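Local coordinates for Sfrice_029225 (Spodoptera frugiperda, PDB 6I50), which is a secreted cytokine of the tumour necrosis factor family, an Eiger homologue that probably signals by binding a TNF receptor, at residues 87-92 with 135-140; 101-106 with 123-128. One frame throughout, in Å; residues are numbered along the deposited sequence.

From the N terminus, the chain first enters both contacts through the consecutive strands 84-92 and 100-108, and then returns through strands 117-129 and 134-139 in reverse order. Contact 2, 101-106 with 123-128, closes the inner loop; contact 1, 87-92 with 135-140, closes the outer one, so contact 2 is nested inside contact 1 and the two do not cross. Contact 1 joins neighbouring strands within one sheet, whereas contact 2 joins that sheet to the facing one, to which strand 117-129 belongs. Strands 84-92 and 100-108 lie side by side, linked by probable hydrogen bonds from Leu89 N to Leu103 O and from Leu102 N to Leu89 O.

Contact 1: 87-92 with 135-140; sequences WVLHRT and LAVRNT
Leu89, Val137 and Leu135 pack on the buried face of two antiparallel strands, with the Leu89 methyl CD1 set 4.1 Å from both Leu135 CB and Val137 CG2. Val137 CG1 meets the stem of Trp87 obliquely, 3.8 Å from its CB, and the indole turns inward against Val74 and Ile76 of strand 68-80, its NE1 bonded to Cys121 O. Two pairs of nearly straight backbone hydrogen bonds, Val88 with Arg138 and His90 with Ala136, join the strands; His90 N to Ala136 O is the shortest at 2.7 Å. They lie within one sheet of the TNF-family jelly-roll sandwich, and Leu89 and Val137 enter its core against Ile155. On the opposite face Val88 and Ala136 are buried, and toward His90 and Arg138 the contact becomes looser and partly exposed. There the arginine chain runs extended from CG to NE, and NH1 donates a hydrogen bond to His90 ND1 (3.0 Å), close to the imidazole plane and bent to 145° at the hydrogen. An alanine in place of Arg138 would probably leave His90 ND1 without this donor and the imidazole freer to turn. Arg138 NE bonds to Asp34 O, a second hold on the guanidinium.

Contact 2: 101-106 with 123-128; sequences TLLQCA and SAAALF
Leu103 reaches from strand 100-108 across to Ser123, Ala124 and Ala125, bridging the two facing sheets of the TNF-family jelly-roll sandwich. No hydrogen bond joins the segments, whose axes come no nearer than 7.4 Å; the contact is made by side chains, with Leu103 CD2 also touching backbone. The two branches of Leu103 share the work: CD1 lies 4.0 Å from Ala125 CB, while CD2 rests over the backbone at 4.0 Å from Ala124 N. Its CG also sits 3.7 Å from Ser123 OG. Further along, Leu102 and Leu127, both partly exposed and each pointing toward the opposite segment, meet with Leu102 CB 4.1 Å from Leu127 CD1.

In the next shell, backbone hydrogen bonds hold each strand in its own sheet, Cys105 pairing with Trp87, and Ser123 and Ala125 with Val74 and Val72, while the disulfide from Cys105 to Cys121 adds a covalent tie between the two strands. A second subunit, another copy of the protein in the three-chain assembly, packs against the contact, its Phe154 touching Leu103 and Ser123. Gln75 of that subunit bonds to both strands, NE2 donating to Gln104 O and OE1 accepting from Ser123 OG, which is carried anti to the backbone N (chi1 -165°).

Contact 1: 87-92 with 135-140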
loop_
_atom_site.group_PDB
_atom_site.type_symbol
_atom_site.label_atom_id
_atom_site.label_comp_id
_atom_site.label_asym_id
_atom_site.label_seq_id
_atom_site.Cartn_x
_atom_site.Cartn_y
_atom_site.Cartn_z
ATOM N N TRP A 87 -1.603 14.206 -3.231
ATOM C CA TRP A 87 -0.638 14.172 -4.321
ATOM C C TRP A 87 -1.208 13.419 -5.517
ATOM O O TRP A 87 -2.151 12.623 -5.398
ATOM C CB TRP A 87 0.708 13.548 -3.893
ATOM C CG TRP A 87 0.667 12.142 -3.349
ATOM C CD1 TRP A 87 0.797 11.770 -2.042
ATOM C CD2 TRP A 87 0.552 10.926 -4.103
ATOM N NE1 TRP A 87 0.755 10.396 -1.929
ATOM C CE2 TRP A 87 0.601 9.854 -3.180
ATOM C CE3 TRP A 87 0.403 10.639 -5.464
ATOM C CZ2 TRP A 87 0.498 8.522 -3.576
ATOM C CZ3 TRP A 87 0.300 9.314 -5.855
ATOM C CH2 TRP A 87 0.343 8.272 -4.914
ATOM N N VAL A 88 -0.616 13.694 -6.680
ATOM C CA VAL A 88 -0.938 13.011 -7.928
ATOM C C VAL A 88 0.356 12.515 -8.559
ATOM O O VAL A 88 1.401 13.165 -8.458
ATOM C CB VAL A 88 -1.704 13.918 -8.917
ATOM C CG1 VAL A 88 -3.157 14.064 -8.477
ATOM C CG2 VAL A 88 -1.033 15.270 -9.030
ATOM N N LEU A 89 0.280 11.352 -9.202
ATOM C CA LEU A 89 1.393 10.793 -9.952
ATOM C C LEU A 89 1.182 11.140 -11.421
ATOM O O LEU A 89 0.205 10.695 -12.022
ATOM C CB LEU A 89 1.458 9.277 -9.751
ATOM C CG LEU A 89 2.566 8.573 -10.530
ATOM C CD1 LEU A 89 3.933 9.011 -10.024
ATOM C CD2 LEU A 89 2.431 7.059 -10.450
ATOM N N HIS A 90 2.084 11.941 -11.990
ATOM C CA HIS A 90 1.958 12.421 -13.362
ATOM C C HIS A 90 2.874 11.642 -14.294
ATOM O O HIS A 90 4.069 11.503 -14.024
ATOM C CB HIS A 90 2.297 13.908 -13.450
ATOM C CG HIS A 90 1.210 14.799 -12.939
ATOM N ND1 HIS A 90 1.462 16.026 -12.364
ATOM C CD2 HIS A 90 -0.135 14.642 -12.923
ATOM C CE1 HIS A 90 0.317 16.588 -12.016
ATOM N NE2 HIS A 90 -0.666 15.768 -12.343
ATOM N N ARG A 91 2.318 11.170 -15.404
ATOM C CA ARG A 91 3.075 10.477 -16.436
ATOM C C ARG A 91 3.196 11.368 -17.666
ATOM O O ARG A 91 2.195 11.905 -18.159
ATOM C CB ARG A 91 2.408 9.151 -16.813
ATOM C CG ARG A 91 3.296 8.253 -17.668
ATOM C CD ARG A 91 2.764 8.114 -19.077
ATOM N NE ARG A 91 1.395 7.616 -19.098
ATOM C CZ ARG A 91 1.059 6.333 -18.985
ATOM N NH1 ARG A 91 -0.220 5.977 -19.017
ATOM N NH2 ARG A 91 1.996 5.404 -18.835
ATOM N N THR A 92 4.424 11.541 -18.146
ATOM C CA THR A 92 4.691 12.279 -19.365
ATOM C C THR A 92 5.518 11.400 -20.290
ATOM O O THR A 92 6.157 10.437 -19.863
ATOM C CB THR A 92 5.430 13.600 -19.092
ATOM O OG1 THR A 92 6.603 13.340 -18.308
ATOM C CG2 THR A 92 4.528 14.587 -18.347
ATOM N N LEU A 135 7.855 9.829 -14.696
ATOM C CA LEU A 135 6.889 9.883 -13.607
ATOM C C LEU A 135 7.332 10.935 -12.608
ATOM O O LEU A 135 8.492 10.941 -12.191
ATOM C CB LEU A 135 6.758 8.534 -12.901
ATOM C CG LEU A 135 6.336 7.354 -13.776
ATOM C CD1 LEU A 135 6.352 6.070 -12.951
ATOM C CD2 LEU A 135 4.962 7.585 -14.380
ATOM N N ALA A 136 6.407 11.806 -12.217
ATOM C CA ALA A 136 6.654 12.794 -11.176
ATOM C C ALA A 136 5.488 12.794 -10.202
ATOM O O ALA A 136 4.350 12.511 -10.580
ATOM C CB ALA A 136 6.828 14.203 -11.756
ATOM N N VAL A 137 5.781 13.116 -8.948
ATOM C CA VAL A 137 4.757 13.291 -7.924
ATOM C C VAL A 137 4.603 14.783 -7.673
ATOM O O VAL A 137 5.584 15.470 -7.365
ATOM C CB VAL A 137 5.119 12.557 -6.623
ATOM C CG1 VAL A 137 3.939 12.589 -5.662
ATOM C CG2 VAL A 137 5.530 11.122 -6.904
ATOM N N ARG A 138 3.377 15.287 -7.794
ATOM C CA ARG A 138 3.070 16.672 -7.468
ATOM C C ARG A 138 1.981 16.710 -6.409
ATOM O O ARG A 138 1.124 15.829 -6.351
ATOM C CB ARG A 138 2.599 17.464 -8.699
ATOM C CG ARG A 138 3.699 17.785 -9.693
ATOM C CD ARG A 138 3.195 18.677 -10.824
ATOM N NE ARG A 138 4.294 19.034 -11.716
ATOM C CZ ARG A 138 4.761 18.241 -12.680
ATOM N NH1 ARG A 138 4.203 17.060 -12.895
ATOM N NH2 ARG A 138 5.779 18.632 -13.438
ATOM N N ASN A 139 2.014 17.736 -5.567
ATOM C CA ASN A 139 0.866 17.985 -4.711
ATOM C C ASN A 139 -0.255 18.587 -5.553
ATOM O O ASN A 139 -0.010 19.232 -6.578
ATOM C CB ASN A 139 1.253 18.909 -3.554
ATOM C CG ASN A 139 2.353 18.320 -2.691
ATOM O OD1 ASN A 139 2.433 17.099 -2.509
ATOM N ND2 ASN A 139 3.221 19.180 -2.167
ATOM N N THR A 140 -1.499 18.334 -5.143
ATOM C CA THR A 140 -2.626 18.843 -5.916
ATOM C C THR A 140 -2.871 20.326 -5.688
ATOM O O THR A 140 -3.431 20.989 -6.565
ATOM C CB THR A 140 -3.901 18.072 -5.582
ATOM O OG1 THR A 140 -4.332 18.431 -4.263
ATOM C CG2 THR A 140 -3.647 16.581 -5.646
#

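Contact 2: 101-106 with 123-128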
loop_
_atom_site.group_PDB
_atom_site.type_symbol
_atom_site.label_atom_id
_atom_site.label_comp_id
_atom_site.label_asym_id
_atom_site.label_seq_id
_atom_site.Cartn_x
_atom_site.Cartn_y
_atom_site.Cartn_z
ATOM N N THR A 101 -2.597 11.662 -15.278
ATOM C CA THR A 101 -2.636 11.362 -13.852
ATOM C C THR A 101 -2.960 9.881 -13.678
ATOM O O THR A 101 -4.048 9.434 -14.058
ATOM C CB THR A 101 -3.676 12.230 -13.142
ATOM O OG1 THR A 101 -3.370 13.621 -13.348
ATOM C CG2 THR A 101 -3.684 11.930 -11.657
ATOM N N LEU A 102 -2.016 9.124 -13.121
ATOM C CA LEU A 102 -2.169 7.681 -12.984
ATOM C C LEU A 102 -2.668 7.267 -11.614
ATOM O O LEU A 102 -3.341 6.238 -11.497
ATOM C CB LEU A 102 -0.836 6.970 -13.248
ATOM C CG LEU A 102 -0.217 7.221 -14.624
ATOM C CD1 LEU A 102 0.951 6.273 -14.838
ATOM C CD2 LEU A 102 -1.262 7.052 -15.715
ATOM N N LEU A 103 -2.350 8.049 -10.585
ATOM C CA LEU A 103 -2.604 7.678 -9.200
ATOM C C LEU A 103 -2.811 8.949 -8.393
ATOM O O LEU A 103 -2.196 9.979 -8.673
ATOM C CB LEU A 103 -1.427 6.871 -8.639
ATOM C CG LEU A 103 -1.584 5.773 -7.604
ATOM C CD1 LEU A 103 -2.647 4.772 -8.035
ATOM C CD2 LEU A 103 -0.227 5.093 -7.444
ATOM N N GLN A 104 -3.683 8.873 -7.389
ATOM C CA GLN A 104 -3.916 10.010 -6.510
ATOM C C GLN A 104 -4.177 9.513 -5.096
ATOM O O GLN A 104 -4.794 8.463 -4.902
ATOM C CB GLN A 104 -5.092 10.866 -6.987
ATOM C CG GLN A 104 -5.309 12.128 -6.152
ATOM C CD GLN A 104 -6.244 13.118 -6.813
ATOM O OE1 GLN A 104 -6.733 12.885 -7.915
ATOM N NE2 GLN A 104 -6.493 14.235 -6.142
ATOM N N CYS A 105 -3.690 10.279 -4.121
ATOM C CA CYS A 105 -3.869 10.014 -2.702
ATOM C C CYS A 105 -4.365 11.291 -2.039
ATOM O O CYS A 105 -3.983 12.393 -2.439
ATOM C CB CYS A 105 -2.549 9.556 -2.060
ATOM S SG CYS A 105 -2.639 8.998 -0.354
ATOM N N ALA A 106 -5.227 11.148 -1.028
ATOM C CA ALA A 106 -5.720 12.333 -0.334
ATOM C C ALA A 106 -5.991 12.005 1.126
ATOM O O ALA A 106 -6.401 10.894 1.465
ATOM C CB ALA A 106 -6.988 12.889 -0.996
ATOM N N SER A 123 -0.112 5.267 -1.774
ATOM C CA SER A 123 -0.933 4.531 -2.729
ATOM C C SER A 123 -0.033 3.698 -3.629
ATOM O O SER A 123 1.168 3.954 -3.752
ATOM C CB SER A 123 -1.824 5.458 -3.572
ATOM O OG SER A 123 -2.836 4.706 -4.241
ATOM N N ALA A 124 -0.635 2.694 -4.263
ATOM C CA ALA A 124 0.102 1.789 -5.133
ATOM C C ALA A 124 -0.874 1.132 -6.091
ATOM O O ALA A 124 -2.068 1.030 -5.807
ATOM C CB ALA A 124 0.862 0.727 -4.325
ATOM N N ALA A 125 -0.353 0.692 -7.237
ATOM C CA ALA A 125 -1.186 -0.014 -8.207
ATOM C C ALA A 125 -0.300 -0.657 -9.262
ATOM O O ALA A 125 0.857 -0.270 -9.443
ATOM C CB ALA A 125 -2.198 0.921 -8.877
ATOM N N ALA A 126 -0.869 -1.640 -9.962
ATOM C CA ALA A 126 -0.236 -2.224 -11.143
ATOM C C ALA A 126 -0.574 -1.359 -12.353
ATOM O O ALA A 126 -1.737 -1.282 -12.759
ATOM C CB ALA A 126 -0.705 -3.661 -11.355
ATOM N N LEU A 127 0.436 -0.706 -12.928
ATOM C CA LEU A 127 0.246 0.312 -13.956
ATOM C C LEU A 127 1.022 -0.054 -15.213
ATOM O O LEU A 127 2.140 -0.568 -15.136
ATOM C CB LEU A 127 0.717 1.683 -13.454
ATOM C CG LEU A 127 -0.017 2.264 -12.244
ATOM C CD1 LEU A 127 0.751 3.470 -11.706
ATOM C CD2 LEU A 127 -1.454 2.630 -12.606
ATOM N N PHE A 128 0.431 0.203 -16.376
ATOM C CA PHE A 128 1.165 0.028 -17.617
ATOM C C PHE A 128 2.038 1.252 -17.850
ATOM O O PHE A 128 1.542 2.382 -17.859
ATOM C CB PHE A 128 0.224 -0.177 -18.801
ATOM C CG PHE A 128 0.936 -0.185 -20.116
ATOM C CD1 PHE A 128 1.571 -1.336 -20.568
ATOM C CD2 PHE A 128 1.023 0.973 -20.879
ATOM C CE1 PHE A 128 2.258 -1.336 -21.767
ATOM C CE2 PHE A 128 1.703 0.975 -22.080
ATOM C CZ PHE A 128 2.321 -0.177 -22.523
#